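Local coordinates for tail fiber protein (Acinetobacter phage AM24, PDB 5W5P) that probably recognises and degrades the capsular polysaccharide of its Acinetobacter baumannii host, as a trimeric phage tailspike, at residues V306-C311 and V328-F333. Residues are numbered along the deposited sequence; the frame is centred on the assembly and turned at random.
Sequences VNVIRC and VYAGTF
Val306 and Val328 stack as neighbours, CB of the first against CG2 of the second, just before the corner of two successive rungs of a right-handed parallel beta-helix, the fold common to many phage tailspikes. Both segments turn the same corner in step: Val306 O takes the N-H of Tyr329 almost straight (168°), and Tyr329 O then receives Val308 N at 2.9 Å. Val308 and Ala330, matched across the pair, both take a positive phi at the bend, and past it the strands run parallel, with Thr332 N on Ile309 O and Cys311 N on Thr332 O. Ile309 N to Ala330 O, at 3.4 Å, is only a weak bond.

Arg310 is worth following outward. Its CB lies 3.5 Å from Thr332 OG1, and CG comes closer still to that hydroxyl oxygen, at 3.3 Å. CD turns aside (chi2 85°); farther out, the side chain runs back diagonally, and one face of the guanidinium lies on Val308 CG1, 3.2 Å above the plane and over its centre. NH2 bonds Asn281 OD1 on the preceding rung; NH1 makes a weak bond to Gly335 O of a neighbouring subunit.

On the interior side, Ile309 CG2 meets Val328 CG1 at 3.8 Å. Farther along, Cys311 reaches the Phe333 ring obliquely, its SG 3.8 Å from Phe333 CE2.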
loop_
_atom_site.group_PDB
_atom_site.type_symbol
_atom_site.label_atom_id
_atom_site.label_comp_id
_atom_site.label_asym_id
_atom_site.label_seq_id
_atom_site.Cartn_x
_atom_site.Cartn_y
_atom_site.Cartn_z
ATOM N N VAL A 306 10.308 -17.275 -1.745
ATOM C CA VAL A 306 10.243 -15.820 -1.687
ATOM C C VAL A 306 9.988 -15.404 -0.246
ATOM O O VAL A 306 8.950 -15.752 0.330
ATOM C CB VAL A 306 9.145 -15.258 -2.606
ATOM C CG1 VAL A 306 9.211 -13.740 -2.638
ATOM C CG2 VAL A 306 9.264 -15.841 -4.012
ATOM N N ASN A 307 10.925 -14.666 0.334
ATOM C CA ASN A 307 10.773 -14.082 1.664
ATOM C C ASN A 307 10.309 -12.642 1.473
ATOM O O ASN A 307 11.126 -11.741 1.270
ATOM C CB ASN A 307 12.082 -14.147 2.447
ATOM C CG ASN A 307 12.351 -15.528 3.030
ATOM O OD1 ASN A 307 12.954 -16.385 2.382
ATOM N ND2 ASN A 307 11.894 -15.749 4.258
ATOM N N VAL A 308 8.989 -12.439 1.538
ATOM C CA VAL A 308 8.320 -11.154 1.322
ATOM C C VAL A 308 8.416 -10.718 -0.135
ATOM O O VAL A 308 9.510 -10.516 -0.675
ATOM C CB VAL A 308 8.869 -10.046 2.242
ATOM C CG1 VAL A 308 8.071 -8.757 2.057
ATOM C CG2 VAL A 308 8.823 -10.492 3.679
ATOM N N ILE A 309 7.261 -10.568 -0.776
ATOM C CA ILE A 309 7.153 -9.897 -2.066
ATOM C C ILE A 309 5.921 -9.006 -2.016
ATOM O O ILE A 309 4.898 -9.374 -1.429
ATOM C CB ILE A 309 7.082 -10.899 -3.242
ATOM C CG1 ILE A 309 6.994 -10.161 -4.582
ATOM C CG2 ILE A 309 5.908 -11.855 -3.086
ATOM C CD1 ILE A 309 7.169 -11.052 -5.783
ATOM N N ARG A 310 6.030 -7.816 -2.597
ATOM C CA ARG A 310 4.893 -6.920 -2.746
ATOM C C ARG A 310 4.796 -6.544 -4.213
ATOM O O ARG A 310 5.804 -6.170 -4.823
ATOM C CB ARG A 310 5.028 -5.654 -1.886
ATOM C CG ARG A 310 5.537 -5.886 -0.477
ATOM C CD ARG A 310 7.059 -5.939 -0.435
ATOM N NE ARG A 310 7.571 -5.553 0.874
ATOM C CZ ARG A 310 8.826 -5.740 1.269
ATOM N NH1 ARG A 310 9.204 -5.371 2.485
ATOM N NH2 ARG A 310 9.701 -6.301 0.447
ATOM N N CYS A 311 3.598 -6.660 -4.778
ATOM C CA CYS A 311 3.327 -6.245 -6.153
ATOM C C CYS A 311 2.040 -5.428 -6.129
ATOM O O CYS A 311 0.943 -5.996 -6.125
ATOM C CB CYS A 311 3.217 -7.449 -7.085
ATOM S SG CYS A 311 4.688 -8.522 -7.121
ATOM N N VAL A 328 5.785 -18.695 -0.992
ATOM C CA VAL A 328 5.847 -17.276 -0.655
ATOM C C VAL A 328 5.409 -17.102 0.791
ATOM O O VAL A 328 4.298 -17.503 1.158
ATOM C CB VAL A 328 4.962 -16.428 -1.585
ATOM C CG1 VAL A 328 4.983 -14.947 -1.157
ATOM C CG2 VAL A 328 5.392 -16.585 -3.041
ATOM N N TYR A 329 6.272 -16.500 1.609
ATOM C CA TYR A 329 5.913 -16.060 2.952
ATOM C C TYR A 329 5.786 -14.542 2.947
ATOM O O TYR A 329 6.642 -13.849 2.383
ATOM C CB TYR A 329 6.956 -16.485 3.990
ATOM C CG TYR A 329 7.160 -17.976 4.140
ATOM C CD1 TYR A 329 6.299 -18.885 3.541
ATOM C CD2 TYR A 329 8.219 -18.473 4.882
ATOM C CE1 TYR A 329 6.489 -20.248 3.676
ATOM C CE2 TYR A 329 8.417 -19.838 5.025
ATOM C CZ TYR A 329 7.548 -20.719 4.418
ATOM O OH TYR A 329 7.743 -22.076 4.549
ATOM N N ALA A 330 4.716 -14.031 3.562
ATOM C CA ALA A 330 4.461 -12.595 3.665
ATOM C C ALA A 330 4.430 -11.936 2.282
ATOM O O ALA A 330 5.237 -11.063 1.956
ATOM C CB ALA A 330 5.491 -11.922 4.579
ATOM N N GLY A 331 3.477 -12.377 1.466
ATOM C CA GLY A 331 3.242 -11.788 0.158
ATOM C C GLY A 331 2.030 -10.874 0.186
ATOM O O GLY A 331 1.054 -11.140 0.889
ATOM N N THR A 332 2.108 -9.786 -0.582
ATOM C CA THR A 332 1.003 -8.849 -0.723
ATOM C C THR A 332 0.866 -8.442 -2.183
ATOM O O THR A 332 1.866 -8.218 -2.868
ATOM C CB THR A 332 1.199 -7.606 0.166
ATOM O OG1 THR A 332 2.575 -7.209 0.150
ATOM C CG2 THR A 332 0.769 -7.891 1.609
ATOM N N PHE A 333 -0.377 -8.372 -2.660
ATOM C CA PHE A 333 -0.692 -7.941 -4.026
ATOM C C PHE A 333 -1.901 -7.011 -3.939
ATOM O O PHE A 333 -3.042 -7.481 -3.887
ATOM C CB PHE A 333 -0.979 -9.125 -4.944
ATOM C CG PHE A 333 0.155 -10.113 -5.049
ATOM C CD1 PHE A 333 0.361 -11.058 -4.053
ATOM C CD2 PHE A 333 0.998 -10.117 -6.153
ATOM C CE1 PHE A 333 1.385 -11.970 -4.137
ATOM C CE2 PHE A 333 2.030 -11.034 -6.243
ATOM C CZ PHE A 333 2.221 -11.964 -5.228
#